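PDB 3JQY: polysialic acid O-acetyltransferase from Escherichia coli, which transfers acetyl groups from acetyl-CoA to the O7 or O9 hydroxyls of capsular polysialic acid, preferring long polymers. Local coordinates for residues Ser167-Val172 / Ser230-Cys235; Lys198-Met203 / Ala211-Arg216; Val106-Arg111 / Ala116-Val121. One frame throughout, in Å; residues are numbered along the deposited sequence.

Contact 1: residues Ser167-Val172 / Ser230-Cys235; sequences SSYVWV and SDDKRC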
# COMPACT_ATOMS: atom_id res chain seq x y z
N SER B 167 -2.73 22.06 7.01
CA SER B 167 -3.34 23.06 7.89
C SER B 167 -3.88 22.43 9.17
O SER B 167 -3.94 21.21 9.30
CB SER B 167 -4.47 23.80 7.17
OG SER B 167 -3.95 24.59 6.11
N SER B 168 -4.30 23.28 10.10
CA SER B 168 -4.92 22.78 11.32
C SER B 168 -6.22 22.06 11.00
O SER B 168 -6.92 22.40 10.04
CB SER B 168 -5.19 23.94 12.30
OG SER B 168 -3.96 24.48 12.77
N TYR B 169 -6.54 21.06 11.81
CA TYR B 169 -7.81 20.35 11.75
C TYR B 169 -8.01 19.63 10.41
O TYR B 169 -9.04 19.78 9.75
CB TYR B 169 -8.99 21.27 12.09
CG TYR B 169 -10.19 20.50 12.58
CD1 TYR B 169 -10.11 19.77 13.76
CD2 TYR B 169 -11.38 20.47 11.86
CE1 TYR B 169 -11.19 19.03 14.22
CE2 TYR B 169 -12.49 19.73 12.33
CZ TYR B 169 -12.37 19.02 13.51
OH TYR B 169 -13.43 18.28 13.99
N VAL B 170 -7.00 18.85 10.03
CA VAL B 170 -7.08 17.98 8.86
C VAL B 170 -7.06 16.52 9.29
O VAL B 170 -6.31 16.14 10.19
CB VAL B 170 -5.93 18.27 7.88
CG1 VAL B 170 -5.87 17.20 6.79
CG2 VAL B 170 -6.12 19.65 7.26
N TRP B 171 -7.89 15.71 8.64
CA TRP B 171 -7.89 14.26 8.85
C TRP B 171 -7.20 13.61 7.66
O TRP B 171 -7.71 13.67 6.53
CB TRP B 171 -9.33 13.77 9.00
CG TRP B 171 -9.50 12.26 8.99
CD1 TRP B 171 -8.53 11.32 9.17
CD2 TRP B 171 -10.73 11.54 8.82
NE1 TRP B 171 -9.08 10.05 9.12
CE2 TRP B 171 -10.43 10.16 8.91
CE3 TRP B 171 -12.06 11.93 8.61
CZ2 TRP B 171 -11.41 9.17 8.77
CZ3 TRP B 171 -13.03 10.94 8.48
CH2 TRP B 171 -12.70 9.58 8.56
N VAL B 172 -6.02 13.05 7.88
CA VAL B 172 -5.34 12.30 6.83
C VAL B 172 -5.55 10.81 7.10
O VAL B 172 -5.19 10.29 8.16
CB VAL B 172 -3.85 12.63 6.71
CG1 VAL B 172 -3.22 11.83 5.56
CG2 VAL B 172 -3.65 14.13 6.46
N SER B 230 -22.65 20.45 15.74
CA SER B 230 -22.73 21.00 17.09
C SER B 230 -22.51 19.96 18.19
O SER B 230 -22.34 20.31 19.37
CB SER B 230 -24.07 21.72 17.30
OG SER B 230 -25.17 20.85 17.08
N ASP B 231 -22.51 18.68 17.82
CA ASP B 231 -22.30 17.61 18.79
C ASP B 231 -20.84 17.48 19.23
O ASP B 231 -20.54 16.82 20.22
CB ASP B 231 -22.79 16.27 18.23
CG ASP B 231 -24.30 16.20 18.13
OD1 ASP B 231 -24.99 16.92 18.88
OD2 ASP B 231 -24.80 15.41 17.29
N ASP B 232 -19.93 18.09 18.47
CA ASP B 232 -18.51 18.01 18.80
C ASP B 232 -17.90 19.39 18.97
O ASP B 232 -17.99 20.23 18.07
CB ASP B 232 -17.76 17.24 17.71
CG ASP B 232 -16.28 17.10 18.03
OD1 ASP B 232 -15.94 16.25 18.88
OD2 ASP B 232 -15.47 17.84 17.45
N LYS B 233 -17.28 19.63 20.12
CA LYS B 233 -16.73 20.95 20.43
C LYS B 233 -15.73 21.47 19.40
O LYS B 233 -15.87 22.58 18.89
CB LYS B 233 -16.10 20.97 21.83
CG LYS B 233 -17.10 20.90 22.98
CD LYS B 233 -16.40 21.12 24.31
CE LYS B 233 -17.39 21.18 25.47
NZ LYS B 233 -16.70 21.49 26.75
N ARG B 234 -14.71 20.67 19.09
CA ARG B 234 -13.64 21.09 18.17
C ARG B 234 -14.15 21.32 16.76
O ARG B 234 -13.78 22.29 16.10
CB ARG B 234 -12.51 20.06 18.14
CG ARG B 234 -11.50 20.23 19.25
CD ARG B 234 -10.47 19.11 19.25
NE ARG B 234 -9.63 19.15 20.45
CZ ARG B 234 -9.29 20.27 21.08
NH1 ARG B 234 -9.68 21.46 20.63
NH2 ARG B 234 -8.53 20.21 22.17
N CYS B 235 -15.00 20.41 16.29
CA CYS B 235 -15.63 20.55 14.99
C CYS B 235 -16.41 21.86 14.92
O CYS B 235 -16.27 22.63 13.96
CB CYS B 235 -16.56 19.37 14.72
SG CYS B 235 -17.27 19.35 13.07
O HOH W 1 -13.24 16.62 16.30
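Y169 carries this contact with the end of its ring, which reaches the first turn of helix 233-245. Y169 OH comes up to the backbone at C235, 3.3 Å from C235 CA, and also lies 3.4 Å from C235 CB. Farther down the ring, Y169 CE1 passes R234 CB at 4.3 Å, so the aliphatic base of R234 brushes the ring obliquely while its far end turns from the ring. No direct hydrogen bond joins the two segments; water 1 does so instead. Lying in the plane of the ring at its edge, it donates to Y169 OH (2.9 Å) and to D232 OD2 (2.8 Å). D232 is the N-cap of the helix: its OD2 also accepts from C235 N at 2.9 Å, nearly straight at 164° and on the anti side of the carboxylate, so one oxygen takes both the helix N-H and the water. With CG anti to its backbone N (chi1 -178°), D232 turns its carboxylate back over the helix start, and T223 OG1 holds OD1. The tyrosine hydroxyl is fixed in turn by W220 O, its strongest polar partner, and the ring is stacked with W220 and Y238. The Y169 backbone is in the left-handed region, at a turn secured by backbone bonds to H131 and G187. An aromatic residue at a turn of the left-handed beta-helix here docks the N-capped C-terminal helix.

Contact 2: residues Lys198-Met203 / Ala211-Arg216; sequences KDVPSM and AKIIKR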
# COMPACT_ATOMS: atom_id res chain seq x y z
N LYS B 198 -1.38 17.30 -5.63
CA LYS B 198 -1.76 18.69 -5.88
C LYS B 198 -2.51 19.27 -4.69
O LYS B 198 -3.11 18.53 -3.91
CB LYS B 198 -2.63 18.79 -7.13
CG LYS B 198 -1.91 18.39 -8.41
CD LYS B 198 -2.84 18.52 -9.60
CE LYS B 198 -2.17 18.09 -10.90
NZ LYS B 198 -1.01 18.97 -11.22
N ASP B 199 -2.53 20.58 -4.48
CA ASP B 199 -3.19 21.20 -3.33
C ASP B 199 -4.63 20.72 -3.16
O ASP B 199 -5.34 20.50 -4.14
CB ASP B 199 -3.20 22.72 -3.46
CG ASP B 199 -1.82 23.34 -3.40
OD1 ASP B 199 -0.87 22.64 -3.00
OD2 ASP B 199 -1.68 24.53 -3.76
N VAL B 200 -5.04 20.56 -1.90
CA VAL B 200 -6.44 20.29 -1.57
C VAL B 200 -6.96 21.49 -0.78
O VAL B 200 -6.43 21.82 0.27
CB VAL B 200 -6.56 19.02 -0.69
CG1 VAL B 200 -8.02 18.78 -0.30
CG2 VAL B 200 -5.99 17.82 -1.41
N PRO B 201 -7.99 22.17 -1.30
CA PRO B 201 -8.46 23.37 -0.60
C PRO B 201 -9.16 23.03 0.72
O PRO B 201 -9.42 21.86 1.02
CB PRO B 201 -9.48 23.99 -1.58
CG PRO B 201 -9.33 23.22 -2.87
CD PRO B 201 -8.81 21.87 -2.49
N SER B 202 -9.46 24.06 1.50
CA SER B 202 -10.13 23.90 2.79
C SER B 202 -11.52 23.28 2.66
O SER B 202 -12.22 23.52 1.69
CB SER B 202 -10.23 25.26 3.48
OG SER B 202 -10.90 25.14 4.72
N MET B 203 -11.90 22.48 3.65
CA MET B 203 -13.24 21.89 3.72
C MET B 203 -13.61 21.04 2.50
O MET B 203 -14.74 21.11 2.01
CB MET B 203 -14.28 22.98 4.01
CG MET B 203 -14.16 23.54 5.43
SD MET B 203 -15.25 24.94 5.79
CE MET B 203 -14.47 26.21 4.80
N ALA B 211 -4.85 11.70 -6.25
CA ALA B 211 -6.05 12.13 -5.56
C ALA B 211 -6.77 13.24 -6.32
O ALA B 211 -6.14 14.07 -6.99
CB ALA B 211 -5.72 12.57 -4.13
N LYS B 212 -8.10 13.22 -6.24
CA LYS B 212 -8.92 14.27 -6.80
C LYS B 212 -9.92 14.68 -5.74
O LYS B 212 -10.23 13.89 -4.85
CB LYS B 212 -9.68 13.77 -8.03
CG LYS B 212 -8.80 13.09 -9.07
CD LYS B 212 -7.76 14.04 -9.61
CE LYS B 212 -7.05 13.45 -10.81
NZ LYS B 212 -8.02 12.90 -11.79
N ILE B 213 -10.43 15.89 -5.83
CA ILE B 213 -11.52 16.29 -4.97
C ILE B 213 -12.78 15.47 -5.22
O ILE B 213 -13.26 15.43 -6.32
CB ILE B 213 -11.89 17.78 -5.09
CG1 ILE B 213 -10.70 18.65 -4.86
CG2 ILE B 213 -13.03 18.13 -4.18
CD1 ILE B 213 -10.19 18.52 -3.67
N ILE B 214 -13.32 14.86 -4.19
CA ILE B 214 -14.51 14.04 -4.37
C ILE B 214 -15.75 14.64 -3.69
O ILE B 214 -16.88 14.25 -3.98
CB ILE B 214 -14.30 12.60 -3.87
CG1 ILE B 214 -14.06 12.58 -2.36
CG2 ILE B 214 -13.15 11.94 -4.62
CD1 ILE B 214 -13.85 11.18 -1.80
N LYS B 215 -15.53 15.61 -2.80
CA LYS B 215 -16.63 16.30 -2.15
C LYS B 215 -16.18 17.65 -1.65
O LYS B 215 -15.07 17.79 -1.12
CB LYS B 215 -17.18 15.48 -0.98
CG LYS B 215 -18.57 15.93 -0.50
CD LYS B 215 -19.65 15.26 -1.34
CE LYS B 215 -21.04 15.64 -0.85
NZ LYS B 215 -21.41 17.02 -1.27
N ARG B 216 -17.03 18.66 -1.83
CA ARG B 216 -16.72 20.00 -1.35
C ARG B 216 -17.69 20.36 -0.23
O ARG B 216 -18.69 19.68 -0.03
CB ARG B 216 -16.81 21.01 -2.49
CG ARG B 216 -15.80 20.77 -3.61
CD ARG B 216 -15.99 21.75 -4.75
NE ARG B 216 -15.05 21.50 -5.84
CZ ARG B 216 -13.82 21.99 -5.90
NH1 ARG B 216 -13.38 22.78 -4.92
NH2 ARG B 216 -13.04 21.71 -6.93
O HOH W 2 -3.51 14.85 -6.29
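V200 and P201, in the connection between strands 195-196 and 204-208 of the last coil of the left-handed beta-helix, pack on I213 of the hairpin formed by strands 204-208 and 211-216. One methyl makes both contacts. I213 CD1 lies 3.8 Å from P201 CD, and 4.0 Å from V200 CG1, where the two side chains run at a slant. The modelled CG1-CD1 bond of I213 is short, so the exact place of CD1, and with it both distances, is approximate. CG1 itself stands beside the backbone N (chi1 -55°), on the side nearer the loop. The other branch, CG2, sits over the centre of one face of the R216 guanidinium, 4.2 Å above the plane. R216 in turn closes the far end of the contact, where M203 O comes to 3.8 Å from R216 C. Between the two ends a classic bulge interrupts strand 211-216: I214 and K215 both face A205. Helix 233-245 covers M203 through L242 and T243, and I152 of a second subunit packs on it as well. K198 and K215 probably take part in binding acetyl-CoA, as in related enzymes. The side-chain contact is apolar, van der Waals packing and burial of methyl groups; the polar link found between the segments is water 2, which donates to A211 O at 2.8 Å and is held weakly by K198 N.

Contact 3: residues Val106-Arg111 / Ala116-Val121; sequences VIIGRR and AGFEVV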
# COMPACT_ATOMS: atom_id res chain seq x y z
N VAL B 106 10.66 20.87 10.41
CA VAL B 106 9.49 20.01 10.53
C VAL B 106 8.79 20.43 11.81
O VAL B 106 9.39 20.44 12.87
CB VAL B 106 9.86 18.52 10.59
CG1 VAL B 106 8.62 17.66 10.79
CG2 VAL B 106 10.59 18.11 9.30
N ILE B 107 7.52 20.82 11.69
CA ILE B 107 6.75 21.31 12.82
C ILE B 107 5.45 20.53 12.92
O ILE B 107 4.76 20.34 11.93
CB ILE B 107 6.40 22.81 12.67
CG1 ILE B 107 7.64 23.64 12.34
CG2 ILE B 107 5.70 23.32 13.94
CD1 ILE B 107 8.77 23.48 13.32
N ILE B 108 5.12 20.10 14.13
CA ILE B 108 3.88 19.38 14.38
C ILE B 108 3.11 20.09 15.49
O ILE B 108 3.62 20.28 16.58
CB ILE B 108 4.18 17.93 14.77
CG1 ILE B 108 4.93 17.23 13.62
CG2 ILE B 108 2.89 17.20 15.13
CD1 ILE B 108 5.39 15.84 13.95
N GLY B 109 1.89 20.51 15.18
CA GLY B 109 1.12 21.38 16.06
C GLY B 109 0.51 20.70 17.28
O GLY B 109 0.65 19.50 17.48
N ARG B 110 -0.18 21.50 18.09
CA ARG B 110 -0.76 21.04 19.34
C ARG B 110 -1.93 20.08 19.16
O ARG B 110 -2.75 20.24 18.25
CB ARG B 110 -1.25 22.25 20.15
CG ARG B 110 -0.15 23.20 20.54
CD ARG B 110 -0.67 24.29 21.48
NE ARG B 110 -1.38 25.34 20.77
CZ ARG B 110 -0.81 26.44 20.30
NH1 ARG B 110 0.49 26.65 20.47
NH2 ARG B 110 -1.54 27.35 19.67
N ARG B 111 -2.00 19.08 20.04
CA ARG B 111 -3.14 18.16 20.09
C ARG B 111 -3.32 17.37 18.79
O ARG B 111 -4.41 16.90 18.50
CB ARG B 111 -4.43 18.90 20.43
CG ARG B 111 -4.35 19.68 21.75
CD ARG B 111 -5.57 20.57 21.95
NE ARG B 111 -5.76 21.51 20.84
CZ ARG B 111 -5.25 22.73 20.79
NH1 ARG B 111 -4.51 23.20 21.79
NH2 ARG B 111 -5.48 23.49 19.73
N ALA B 116 1.09 4.93 13.82
CA ALA B 116 2.30 4.17 13.51
C ALA B 116 2.55 4.14 12.01
O ALA B 116 1.62 4.12 11.21
CB ALA B 116 2.18 2.74 14.07
N GLY B 117 3.82 4.12 11.62
CA GLY B 117 4.17 4.03 10.22
C GLY B 117 4.36 5.39 9.58
O GLY B 117 4.58 5.50 8.38
N PHE B 118 4.27 6.44 10.39
CA PHE B 118 4.49 7.82 9.92
C PHE B 118 5.92 7.99 9.41
O PHE B 118 6.87 7.52 10.03
CB PHE B 118 4.24 8.75 11.10
CG PHE B 118 4.30 10.22 10.76
CD1 PHE B 118 3.42 10.77 9.84
CD2 PHE B 118 5.20 11.05 11.41
CE1 PHE B 118 3.45 12.13 9.56
CE2 PHE B 118 5.24 12.41 11.14
CZ PHE B 118 4.37 12.95 10.21
N GLU B 119 6.07 8.65 8.25
CA GLU B 119 7.39 8.99 7.73
C GLU B 119 7.40 10.41 7.19
O GLU B 119 6.48 10.80 6.46
CB GLU B 119 7.81 8.07 6.57
CG GLU B 119 7.61 6.58 6.77
CD GLU B 119 7.93 5.79 5.49
OE1 GLU B 119 8.66 6.33 4.63
OE2 GLU B 119 7.45 4.64 5.35
N VAL B 120 8.42 11.19 7.53
CA VAL B 120 8.64 12.49 6.89
C VAL B 120 9.98 12.50 6.16
O VAL B 120 11.01 12.13 6.74
CB VAL B 120 8.63 13.65 7.91
CG1 VAL B 120 8.98 14.96 7.20
CG2 VAL B 120 7.26 13.75 8.57
N VAL B 121 9.96 12.92 4.89
CA VAL B 121 11.16 13.00 4.06
C VAL B 121 11.34 14.45 3.62
O VAL B 121 10.42 15.05 3.09
CB VAL B 121 11.00 12.14 2.79
CG1 VAL B 121 12.28 12.15 1.97
CG2 VAL B 121 10.59 10.72 3.15
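I108 CD1 and the outer end of the F118 ring meet in the interior of the chain, beside a second pair, V106 and V120. From CB of I108 the longer branch starts with CG1 beside the backbone N (chi1 -61°); this atom has V106 CG1 as a neighbour on its own strand, at 4.7 Å. The second torsion, 175°, keeps the branch extended, so CD1 projects toward the phenyl group and stops 4.4 Å from F118 CE2, approaching the ring obliquely. CG1 itself stays a further ångström from the ring, leaving the terminal methyl to do the touching. F118 presents the far end of its ring because CG is anti to the backbone N (chi1 -174°), and its own neighbour V120 lies close against that end, with V120 CG2 3.4 Å from F118 CZ. Strands 105-108 and 119-121 belong to different parallel sheets of the left-handed beta-helix, with strand 113-114 of the third sheet between them in sequence. These side chains point into the prism, V106 and I108 from one wall, V120 and F118 (just before its strand) from another, while I107, E119 and V121 alternate with them. Across the same interior V106 CG2 meets V120 CG1 at 4.1 Å, the two valine side chains running alongside each other and pointing opposite ways. All four residues are buried, and no hydrogen bond crosses between the segments. L141 of the next coil packs on F118, and I94 of strand 93-95 on I108. The backbone is tied into its sheet by bonds from V106 to Y85 and R87 on one flank and from I107 to V127 and I129 on the other, while I108 O accepts from H89 ND1.

Contact 3 comes first along the chain and closes before contact 1 opens; both segments of contact 2 fall between those of contact 1. Their order also follows the axis of the beta-helix. Contact 3 lies near the middle of the chain, about 3 Å from its centre, whereas contacts 1 and 2 lie toward the C-terminal end, with centres 16 Å apart. Those two reach the same mixed sheet and touch a second subunit, in keeping with a trimer; contact 1 includes the start of helix 233-245 and contact 2 packs on it. Contacts 1 and 3, 18 Å apart between centres, meet where the like charges of R234 and R111 come close; D132 makes a salt bridge with R111 and a long, weak ion pair with R234.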